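Local coordinates for protein NreA (Staphylococcus aureus subsp. aureus, PDB 6K2H) that probably senses nitrate through its GAF domain and relays that signal within a regulatory system, at residues 12-17 with 45-49; 25-31 with 119-125; 76-82 with 102-108. The protein carries 1 engineered substitution. All coordinates share one frame. Numbering follows the deposited sequence.

Contact 1 of 3, residues 12-17 with 45-49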
loop_
_atom_site.group_PDB
_atom_site.type_symbol
_atom_site.label_atom_id
_atom_site.label_comp_id
_atom_site.label_asym_id
_atom_site.label_seq_id
_atom_site.Cartn_x
_atom_site.Cartn_y
_atom_site.Cartn_z
ATOM N N PHE A 12 6.724 10.031 -9.644
ATOM C CA PHE A 12 6.035 9.061 -8.760
ATOM C C PHE A 12 4.635 9.492 -8.433
ATOM O O PHE A 12 3.750 8.635 -8.525
ATOM C CB PHE A 12 6.784 8.741 -7.484
ATOM C CG PHE A 12 7.637 7.536 -7.620
ATOM C CD1 PHE A 12 7.293 6.334 -7.006
ATOM C CD2 PHE A 12 8.775 7.569 -8.421
ATOM C CE1 PHE A 12 8.081 5.213 -7.166
ATOM C CE2 PHE A 12 9.571 6.442 -8.587
ATOM C CZ PHE A 12 9.221 5.258 -7.963
ATOM N N GLN A 13 4.413 10.747 -8.019
ATOM C CA GLN A 13 3.060 11.176 -7.645
ATOM C C GLN A 13 2.102 11.075 -8.827
ATOM O O GLN A 13 0.997 10.560 -8.716
ATOM C CB GLN A 13 3.044 12.581 -7.101
ATOM C CG GLN A 13 1.701 13.122 -6.639
ATOM C CD GLN A 13 1.127 12.297 -5.502
ATOM O OE1 GLN A 13 0.077 11.630 -5.643
ATOM N NE2 GLN A 13 1.834 12.298 -4.373
ATOM N N GLU A 14 2.521 11.597 -9.975
ATOM C CA GLU A 14 1.612 11.671 -11.130
ATOM C C GLU A 14 1.297 10.292 -11.669
ATOM O O GLU A 14 0.149 10.025 -12.100
ATOM C CB GLU A 14 2.237 12.490 -12.280
ATOM C CG GLU A 14 2.344 13.982 -12.048
ATOM C CD GLU A 14 3.254 14.690 -13.078
ATOM O OE1 GLU A 14 3.986 14.023 -13.869
ATOM O OE2 GLU A 14 3.263 15.928 -13.062
ATOM N N THR A 15 2.307 9.452 -11.737
ATOM C CA THR A 15 2.116 8.087 -12.172
ATOM C C THR A 15 1.178 7.385 -11.191
ATOM O O THR A 15 0.272 6.666 -11.598
ATOM C CB THR A 15 3.417 7.319 -12.238
ATOM O OG1 THR A 15 4.296 7.991 -13.150
ATOM C CG2 THR A 15 3.182 5.932 -12.720
ATOM N N LEU A 16 1.383 7.625 -9.893
ATOM C CA LEU A 16 0.497 6.961 -8.914
ATOM C C LEU A 16 -0.911 7.424 -9.122
ATOM O O LEU A 16 -1.823 6.609 -9.118
ATOM C CB LEU A 16 0.980 7.154 -7.442
ATOM C CG LEU A 16 0.156 6.421 -6.365
ATOM C CD1 LEU A 16 0.255 4.891 -6.493
ATOM C CD2 LEU A 16 0.538 6.875 -4.967
ATOM N N ASP A 17 -1.134 8.711 -9.359
ATOM C CA ASP A 17 -2.486 9.194 -9.540
ATOM C C ASP A 17 -3.154 8.608 -10.783
ATOM O O ASP A 17 -4.353 8.272 -10.759
ATOM C CB ASP A 17 -2.521 10.709 -9.693
ATOM C CG ASP A 17 -2.207 11.459 -8.403
ATOM O OD1 ASP A 17 -2.480 11.011 -7.286
ATOM O OD2 ASP A 17 -1.762 12.618 -8.536
ATOM N N HIS A 45 5.079 7.142 1.453
ATOM C CA HIS A 45 5.769 8.308 0.871
ATOM C C HIS A 45 4.823 9.051 -0.086
ATOM O O HIS A 45 4.868 10.280 -0.149
ATOM C CB HIS A 45 7.057 7.933 0.096
ATOM C CG HIS A 45 8.279 7.705 0.959
ATOM N ND1 HIS A 45 8.363 6.692 1.884
ATOM C CD2 HIS A 45 9.461 8.368 1.033
ATOM C CE1 HIS A 45 9.518 6.759 2.524
ATOM N NE2 HIS A 45 10.221 7.745 1.998
ATOM N N TYR A 46 4.076 8.289 -0.855
ATOM C CA TYR A 46 3.094 8.833 -1.845
ATOM C C TYR A 46 1.743 8.249 -1.648
ATOM O O TYR A 46 1.620 7.068 -1.349
ATOM C CB TYR A 46 3.538 8.588 -3.298
ATOM C CG TYR A 46 4.880 9.145 -3.623
ATOM C CD1 TYR A 46 5.019 10.458 -3.976
ATOM C CD2 TYR A 46 6.027 8.351 -3.518
ATOM C CE1 TYR A 46 6.274 10.989 -4.253
ATOM C CE2 TYR A 46 7.287 8.868 -3.783
ATOM C CZ TYR A 46 7.405 10.194 -4.103
ATOM O OH TYR A 46 8.656 10.656 -4.395
ATOM N N VAL A 47 0.693 9.065 -1.775
ATOM C CA VAL A 47 -0.681 8.564 -1.698
ATOM C C VAL A 47 -1.503 9.194 -2.833
ATOM O O VAL A 47 -1.120 10.302 -3.343
ATOM C CB VAL A 47 -1.412 8.840 -0.360
ATOM C CG1 VAL A 47 -0.797 8.137 0.812
ATOM C CG2 VAL A 47 -1.556 10.320 -0.111
ATOM N N SER A 48 -2.620 8.572 -3.200
ATOM C CA SER A 48 -3.470 9.160 -4.295
ATOM C C SER A 48 -4.875 8.829 -3.899
ATOM O O SER A 48 -5.147 7.707 -3.393
ATOM C CB SER A 48 -3.113 8.581 -5.642
ATOM O OG SER A 48 -4.038 9.013 -6.633
ATOM N N GLY A 49 -5.781 9.791 -4.037
ATOM C CA GLY A 49 -7.158 9.561 -3.573
ATOM C C GLY A 49 -7.323 9.560 -2.036
ATOM O O GLY A 49 -8.355 9.136 -1.512
#
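Helix 10-23 packs on the edge strand 42-48 through residues 12-17. The two segment axes approach to 7.9 Å and cross at -33°, running roughly the same way. Y46 is the main strand side chain here. Its m rotamer lays the ring beside the helix, where F12 CB sits over one ring face, 3.7 Å from Y46 CZ. This is a CH-pi contact. The CB of F12 points toward the strand, but its chi1 of -94° lies between wells and carries the ring away. The two rings are near parallel yet slid apart, so they barely overlap. Y46 OH is hydrogen-bonded to E8 O. One helical turn on from F12, the CA-to-CB bond of L16 points toward the strand, in a t,p rotamer. Its CD2 lies 3.8 Å from Y46 CB, and its CG lies 4.0 Å from S48 CB. D17 closes the contact. Its m rotamer brings the carboxylate to the strand, and the t rotamer of S48 meets it: S48 OG donates to D17 OD1 at 2.6 Å. S48 OG is also hydrogen-bonded to R20 of the same helix. H45 and Y46 form a classic beta bulge opposite I30. The chemistry is that of an amphipathic helix on a sheet. Apolar groups fill the inner side, and a short serine-aspartate bond ties the helix to the end of the strand at S48.

Contact 2 of 3, residues 25-31 with 119-125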
loop_
_atom_site.group_PDB
_atom_site.type_symbol
_atom_site.label_atom_id
_atom_site.label_comp_id
_atom_site.label_asym_id
_atom_site.label_seq_id
_atom_site.Cartn_x
_atom_site.Cartn_y
_atom_site.Cartn_z
ATOM N N TYR A 25 -9.448 2.331 -8.571
ATOM C CA TYR A 25 -9.300 2.365 -7.098
ATOM C C TYR A 25 -9.657 3.655 -6.465
ATOM O O TYR A 25 -9.352 4.742 -6.968
ATOM C CB TYR A 25 -7.909 1.866 -6.673
ATOM C CG TYR A 25 -7.797 0.330 -6.692
ATOM C CD1 TYR A 25 -8.289 -0.459 -5.634
ATOM C CD2 TYR A 25 -7.278 -0.317 -7.766
ATOM C CE1 TYR A 25 -8.175 -1.854 -5.659
ATOM C CE2 TYR A 25 -7.160 -1.691 -7.820
ATOM C CZ TYR A 25 -7.586 -2.461 -6.790
ATOM O OH TYR A 25 -7.476 -3.815 -6.876
ATOM N N ASP A 26 -10.202 3.558 -5.253
ATOM C CA ASP A 26 -10.492 4.734 -4.507
ATOM C C ASP A 26 -9.211 5.364 -3.920
ATOM O O ASP A 26 -9.197 6.534 -3.577
ATOM C CB ASP A 26 -11.457 4.435 -3.378
ATOM C CG ASP A 26 -12.858 4.033 -3.893
ATOM O OD1 ASP A 26 -13.190 4.401 -5.067
ATOM O OD2 ASP A 26 -13.586 3.323 -3.153
ATOM N N PHE A 27 -8.221 4.516 -3.667
ATOM C CA PHE A 27 -7.013 4.950 -2.984
ATOM C C PHE A 27 -5.809 4.183 -3.504
ATOM O O PHE A 27 -5.889 2.964 -3.854
ATOM C CB PHE A 27 -7.178 4.617 -1.471
ATOM C CG PHE A 27 -5.983 4.977 -0.630
ATOM C CD1 PHE A 27 -5.675 6.301 -0.361
ATOM C CD2 PHE A 27 -5.149 4.016 -0.120
ATOM C CE1 PHE A 27 -4.585 6.666 0.390
ATOM C CE2 PHE A 27 -4.037 4.386 0.635
ATOM C CZ PHE A 27 -3.751 5.709 0.880
ATOM N N ALA A 28 -4.655 4.820 -3.519
ATOM C CA ALA A 28 -3.390 4.036 -3.739
ATOM C C ALA A 28 -2.254 4.677 -2.931
ATOM O O ALA A 28 -2.328 5.872 -2.619
ATOM C CB ALA A 28 -3.032 3.924 -5.251
ATOM N N ALA A 29 -1.210 3.924 -2.613
ATOM C CA ALA A 29 -0.120 4.454 -1.819
ATOM C C ALA A 29 1.132 3.695 -2.139
ATOM O O ALA A 29 1.061 2.497 -2.515
ATOM C CB ALA A 29 -0.457 4.389 -0.365
ATOM N N ILE A 30 2.272 4.374 -2.029
ATOM C CA ILE A 30 3.570 3.668 -2.155
ATOM C C ILE A 30 4.370 3.847 -0.871
ATOM O O ILE A 30 4.570 4.961 -0.427
ATOM C CB ILE A 30 4.366 4.238 -3.345
ATOM C CG1 ILE A 30 3.683 3.881 -4.676
ATOM C CG2 ILE A 30 5.801 3.655 -3.340
ATOM C CD1 ILE A 30 4.131 4.691 -5.898
ATOM N N ALA A 31 4.877 2.743 -0.333
ATOM C CA ALA A 31 5.711 2.737 0.872
ATOM C C ALA A 31 7.161 2.393 0.485
ATOM O O ALA A 31 7.408 1.539 -0.364
ATOM C CB ALA A 31 5.171 1.742 1.880
ATOM N N VAL A 119 6.393 -0.995 -1.607
ATOM C CA VAL A 119 5.086 -1.614 -1.647
ATOM C C VAL A 119 4.103 -0.688 -2.287
ATOM O O VAL A 119 4.015 0.456 -1.876
ATOM C CB VAL A 119 4.602 -2.049 -0.248
ATOM C CG1 VAL A 119 3.255 -2.745 -0.358
ATOM C CG2 VAL A 119 5.640 -2.953 0.415
ATOM N N LEU A 120 3.395 -1.175 -3.328
ATOM C CA LEU A 120 2.280 -0.469 -3.932
ATOM C C LEU A 120 0.952 -1.005 -3.396
ATOM O O LEU A 120 0.635 -2.224 -3.514
ATOM C CB LEU A 120 2.301 -0.621 -5.440
ATOM C CG LEU A 120 1.194 -0.117 -6.273
ATOM C CD1 LEU A 120 1.038 1.385 -6.153
ATOM C CD2 LEU A 120 1.434 -0.486 -7.756
ATOM N N LEU A 121 0.222 -0.140 -2.735
ATOM C CA LEU A 121 -1.065 -0.495 -2.090
ATOM C C LEU A 121 -2.206 0.115 -2.891
ATOM O O LEU A 121 -2.126 1.319 -3.270
ATOM C CB LEU A 121 -1.080 -0.006 -0.670
ATOM C CG LEU A 121 -2.478 -0.071 -0.047
ATOM C CD1 LEU A 121 -2.863 -1.453 0.184
ATOM C CD2 LEU A 121 -2.518 0.742 1.261
ATOM N N PHE A 122 -3.166 -0.739 -3.296
ATOM C CA PHE A 122 -4.437 -0.290 -3.908
ATOM C C PHE A 122 -5.513 -0.533 -2.866
ATOM O O PHE A 122 -5.607 -1.634 -2.263
ATOM C CB PHE A 122 -4.741 -1.091 -5.187
ATOM C CG PHE A 122 -3.804 -0.782 -6.328
ATOM C CD1 PHE A 122 -3.989 0.400 -7.040
ATOM C CD2 PHE A 122 -2.867 -1.681 -6.750
ATOM C CE1 PHE A 122 -3.160 0.687 -8.128
ATOM C CE2 PHE A 122 -2.051 -1.416 -7.850
ATOM C CZ PHE A 122 -2.209 -0.224 -8.535
ATOM N N GLY A 123 -6.325 0.480 -2.615
ATOM C CA GLY A 123 -7.407 0.352 -1.642
ATOM C C GLY A 123 -8.788 0.786 -2.112
ATOM O O GLY A 123 -8.886 1.729 -2.885
ATOM N N GLN A 124 -9.821 0.070 -1.698
ATOM C CA GLN A 124 -11.208 0.490 -1.921
ATOM C C GLN A 124 -11.828 0.987 -0.646
ATOM O O GLN A 124 -11.476 0.505 0.465
ATOM C CB GLN A 124 -12.070 -0.647 -2.473
ATOM C CG GLN A 124 -11.568 -1.213 -3.803
ATOM C CD GLN A 124 -11.773 -0.309 -4.985
ATOM O OE1 GLN A 124 -11.496 0.895 -4.939
ATOM N NE2 GLN A 124 -12.286 -0.878 -6.086
ATOM N N ARG A 125 -12.818 1.867 -0.809
ATOM C CA ARG A 125 -13.658 2.294 0.281
ATOM C C ARG A 125 -15.093 1.863 0.024
ATOM O O ARG A 125 -15.452 1.433 -1.055
ATOM C CB ARG A 125 -13.613 3.829 0.399
ATOM C CG ARG A 125 -12.205 4.300 0.781
ATOM C CD ARG A 125 -12.218 5.729 1.312
ATOM N NE ARG A 125 -10.854 6.248 1.293
ATOM C CZ ARG A 125 -10.281 6.880 0.266
ATOM N NH1 ARG A 125 -10.957 7.159 -0.855
ATOM N NH2 ARG A 125 -9.001 7.189 0.359
#
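Segment 25-31 leads into strand 27-33 and pairs with the central strand 115-124 in antiparallel fashion, at 162° between segment axes. Y25 comes first. Its ring forms an offset stack with F122, with centroids 4.8 Å apart and planes at 28°. F122 CB sits over the Y25 face, 3.4 Å from the ring centroid. D26 bonds through both its backbone and its carboxylate. Its N donates to Q124 OE1 at 3.0 Å, and its OD2 accepts from R125 N at 2.9 Å. D26 OD1 forms a salt bridge with R128, while the side-chain NE2 of Q124 is hydrogen-bonded to P129 O. D26 and F27 make a classic beta bulge opposite G123. F27 begins the regular ladder: G123 N donates to F27 O at 2.8 Å. Its ring edge meets L121 CD2. R125 NH2 lies 3.5 Å from F27 CD1, and its guanidinium forms a salt bridge with E100. A28 pairs with F122 without hydrogen bonds. A29 N donates to L121 O and L121 N to A29 O, both at 2.8 Å. I30 CG1 touches L120 CD1 at 3.9 Å. A31 N reaches V119 O at 2.9 Å. A28, I30, L120 and F122 share one face, and A28, I30 and L120 touch helix 10-23. A29, A31 and L121 lie on the other face, against W44. Thus the chemistry divides by place: apolar side chains cover both faces of this core ladder of the GAF sheet, and polar and charged groups secure its end.

Contact 3 of 3, residues 76-82 with 102-108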
loop_
_atom_site.group_PDB
_atom_site.type_symbol
_atom_site.label_atom_id
_atom_site.label_comp_id
_atom_site.label_asym_id
_atom_site.label_seq_id
_atom_site.Cartn_x
_atom_site.Cartn_y
_atom_site.Cartn_z
ATOM N N ARG A 76 2.589 -10.699 -2.340
ATOM C CA ARG A 76 1.405 -9.789 -2.264
ATOM C C ARG A 76 0.519 -10.176 -1.083
ATOM O O ARG A 76 0.513 -11.336 -0.604
ATOM C CB ARG A 76 0.631 -9.772 -3.531
ATOM C CG ARG A 76 0.066 -11.117 -3.964
ATOM C CD ARG A 76 -1.026 -10.854 -4.987
ATOM N NE ARG A 76 -1.305 -12.018 -5.812
ATOM C CZ ARG A 76 -1.917 -13.125 -5.432
ATOM N NH1 ARG A 76 -2.063 -14.106 -6.328
ATOM N NH2 ARG A 76 -2.387 -13.284 -4.186
ATOM N N MET A 77 -0.232 -9.199 -0.601
ATOM C CA MET A 77 -1.266 -9.442 0.417
ATOM C C MET A 77 -2.565 -8.946 -0.125
ATOM O O MET A 77 -2.626 -7.836 -0.671
ATOM C CB MET A 77 -0.927 -8.660 1.674
ATOM C CG MET A 77 0.289 -9.114 2.400
ATOM S SD MET A 77 0.430 -8.286 4.007
ATOM C CE MET A 77 -1.208 -8.611 4.683
ATOM N N VAL A 78 -3.598 -9.756 -0.019
ATOM C CA VAL A 78 -4.891 -9.416 -0.561
ATOM C C VAL A 78 -5.892 -9.550 0.539
ATOM O O VAL A 78 -5.964 -10.603 1.197
ATOM C CB VAL A 78 -5.274 -10.333 -1.706
ATOM C CG1 VAL A 78 -6.650 -9.993 -2.202
ATOM C CG2 VAL A 78 -4.320 -10.251 -2.872
ATOM N N ILE A 79 -6.628 -8.487 0.796
ATOM C CA ILE A 79 -7.756 -8.549 1.724
ATOM C C ILE A 79 -9.043 -8.137 1.022
ATOM O O ILE A 79 -9.275 -6.942 0.753
ATOM C CB ILE A 79 -7.494 -7.692 2.974
ATOM C CG1 ILE A 79 -6.133 -8.024 3.551
ATOM C CG2 ILE A 79 -8.656 -7.809 3.930
ATOM C CD1 ILE A 79 -5.751 -7.145 4.701
ATOM N N ALA A 80 -9.929 -9.091 0.711
ATOM C CA ALA A 80 -11.057 -8.796 -0.178
ATOM C C ALA A 80 -12.144 -8.013 0.570
ATOM O O ALA A 80 -12.908 -7.340 -0.061
ATOM C CB ALA A 80 -11.665 -10.079 -0.769
ATOM N N ASN A 81 -12.187 -8.201 1.889
ATOM C CA ASN A 81 -13.072 -7.474 2.783
ATOM C C ASN A 81 -12.463 -7.338 4.159
ATOM O O ASN A 81 -12.322 -8.298 4.909
ATOM C CB ASN A 81 -14.503 -8.079 2.917
ATOM C CG ASN A 81 -15.405 -7.166 3.750
ATOM O OD1 ASN A 81 -15.415 -7.213 4.967
ATOM N ND2 ASN A 81 -15.914 -6.127 3.095
ATOM N N VAL A 82 -12.134 -6.106 4.507
ATOM C CA VAL A 82 -11.444 -5.795 5.733
ATOM C C VAL A 82 -12.273 -6.099 6.994
ATOM O O VAL A 82 -11.694 -6.681 7.962
ATOM C CB VAL A 82 -10.875 -4.321 5.713
ATOM C CG1 VAL A 82 -10.311 -3.880 7.100
ATOM C CG2 VAL A 82 -9.817 -4.177 4.680
ATOM N N LEU A 102 -10.275 2.032 4.593
ATOM C CA LEU A 102 -10.259 1.060 3.492
ATOM C C LEU A 102 -11.009 -0.214 3.837
ATOM O O LEU A 102 -10.829 -0.789 4.948
ATOM C CB LEU A 102 -8.800 0.752 3.171
ATOM C CG LEU A 102 -7.882 1.922 2.838
ATOM C CD1 LEU A 102 -6.439 1.524 2.500
ATOM C CD2 LEU A 102 -8.528 2.734 1.719
ATOM N N THR A 103 -11.827 -0.635 2.892
ATOM C CA THR A 103 -12.679 -1.823 3.056
ATOM C C THR A 103 -12.178 -3.017 2.292
ATOM O O THR A 103 -12.620 -4.099 2.541
ATOM C CB THR A 103 -14.158 -1.516 2.749
ATOM O OG1 THR A 103 -14.283 -1.008 1.416
ATOM C CG2 THR A 103 -14.693 -0.476 3.743
ATOM N N ALA A 104 -11.270 -2.821 1.341
ATOM C CA ALA A 104 -10.555 -3.921 0.637
ATOM C C ALA A 104 -9.201 -3.390 0.235
ATOM O O ALA A 104 -9.049 -2.188 -0.046
ATOM C CB ALA A 104 -11.314 -4.363 -0.591
ATOM N N VAL A 105 -8.209 -4.257 0.180
ATOM C CA VAL A 105 -6.851 -3.846 -0.188
ATOM C C VAL A 105 -6.089 -4.915 -0.964
ATOM O O VAL A 105 -6.321 -6.137 -0.769
ATOM C CB VAL A 105 -5.954 -3.386 1.015
ATOM C CG1 VAL A 105 -6.512 -2.153 1.694
ATOM C CG2 VAL A 105 -5.817 -4.449 2.037
ATOM N N LEU A 106 -5.214 -4.451 -1.837
ATOM C CA LEU A 106 -4.309 -5.278 -2.641
ATOM C C LEU A 106 -2.948 -4.598 -2.432
ATOM O O LEU A 106 -2.728 -3.463 -2.912
ATOM C CB LEU A 106 -4.686 -5.240 -4.124
ATOM C CG LEU A 106 -3.635 -5.744 -5.131
ATOM C CD1 LEU A 106 -3.289 -7.172 -4.853
ATOM C CD2 LEU A 106 -4.156 -5.564 -6.537
ATOM N N ALA A 107 -2.020 -5.282 -1.760
ATOM C CA ALA A 107 -0.685 -4.711 -1.567
ATOM C C ALA A 107 0.353 -5.583 -2.284
ATOM O O ALA A 107 0.404 -6.783 -2.078
ATOM C CB ALA A 107 -0.366 -4.624 -0.156
ATOM N N VAL A 108 1.083 -4.944 -3.190
ATOM C CA VAL A 108 2.044 -5.696 -4.027
ATOM C C VAL A 108 3.486 -5.250 -3.871
ATOM O O VAL A 108 3.745 -4.052 -3.728
ATOM C CB VAL A 108 1.633 -5.611 -5.487
ATOM C CG1 VAL A 108 0.257 -6.194 -5.718
ATOM C CG2 VAL A 108 1.712 -4.187 -6.043
#
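The backbones of 77-79 and 104-108 run antiparallel, 174° apart, with segment axes 4.9 Å from each other. M77 N donates to A107 O at 2.9 Å, and A107 N to M77 O at 2.8 Å. I79 and V105 repeat this pairing. The chain then turns at A80, and V82 N binds T103 O at 2.9 Å. T103 and A104 form a classic beta bulge opposite Q124. Among the side chains, V78 CG2 meets L106 CD1 at 3.8 Å. On the other face, I79 CB lies 3.8 Å from V105 CG2, and M77 stands beside A107. V82 CG2 comes to 3.5 Å from L102 O. N81 is the N-cap of the following helix, its OD1 accepting from L84 N. Backbone bonds therefore fix 77-79 as the short edge strand of the antiparallel GAF-type sheet. Apolar M77 and I79 join it to helix 65-73, while V105 of the neighbouring strand meets helix 96-99 on the same face.

How the contacts relate
All three contacts reach one antiparallel beta-sheet of the GAF domain. Its strand order is 42-48, 27-33, 115-124, 104-112, 77-79. In contact 1, helix 10-23 packs on it, and the same helix covers the A28, I30 and L120 face of contact 2. Contact 2 is central. Contacts 1 and 3 lie at opposite edges, with centres about 18 Å apart, and each centre is about 9 Å from that of contact 2. S48 N bonds A28 O between contacts 1 and 2; Q124 O meets T103 N between contacts 2 and 3. In sequence, contacts 1 and 2 interleave. Contact 3 falls wholly between the segments of contact 2. The pairing of 25-31 with 119-125 thus brings early and late chain together.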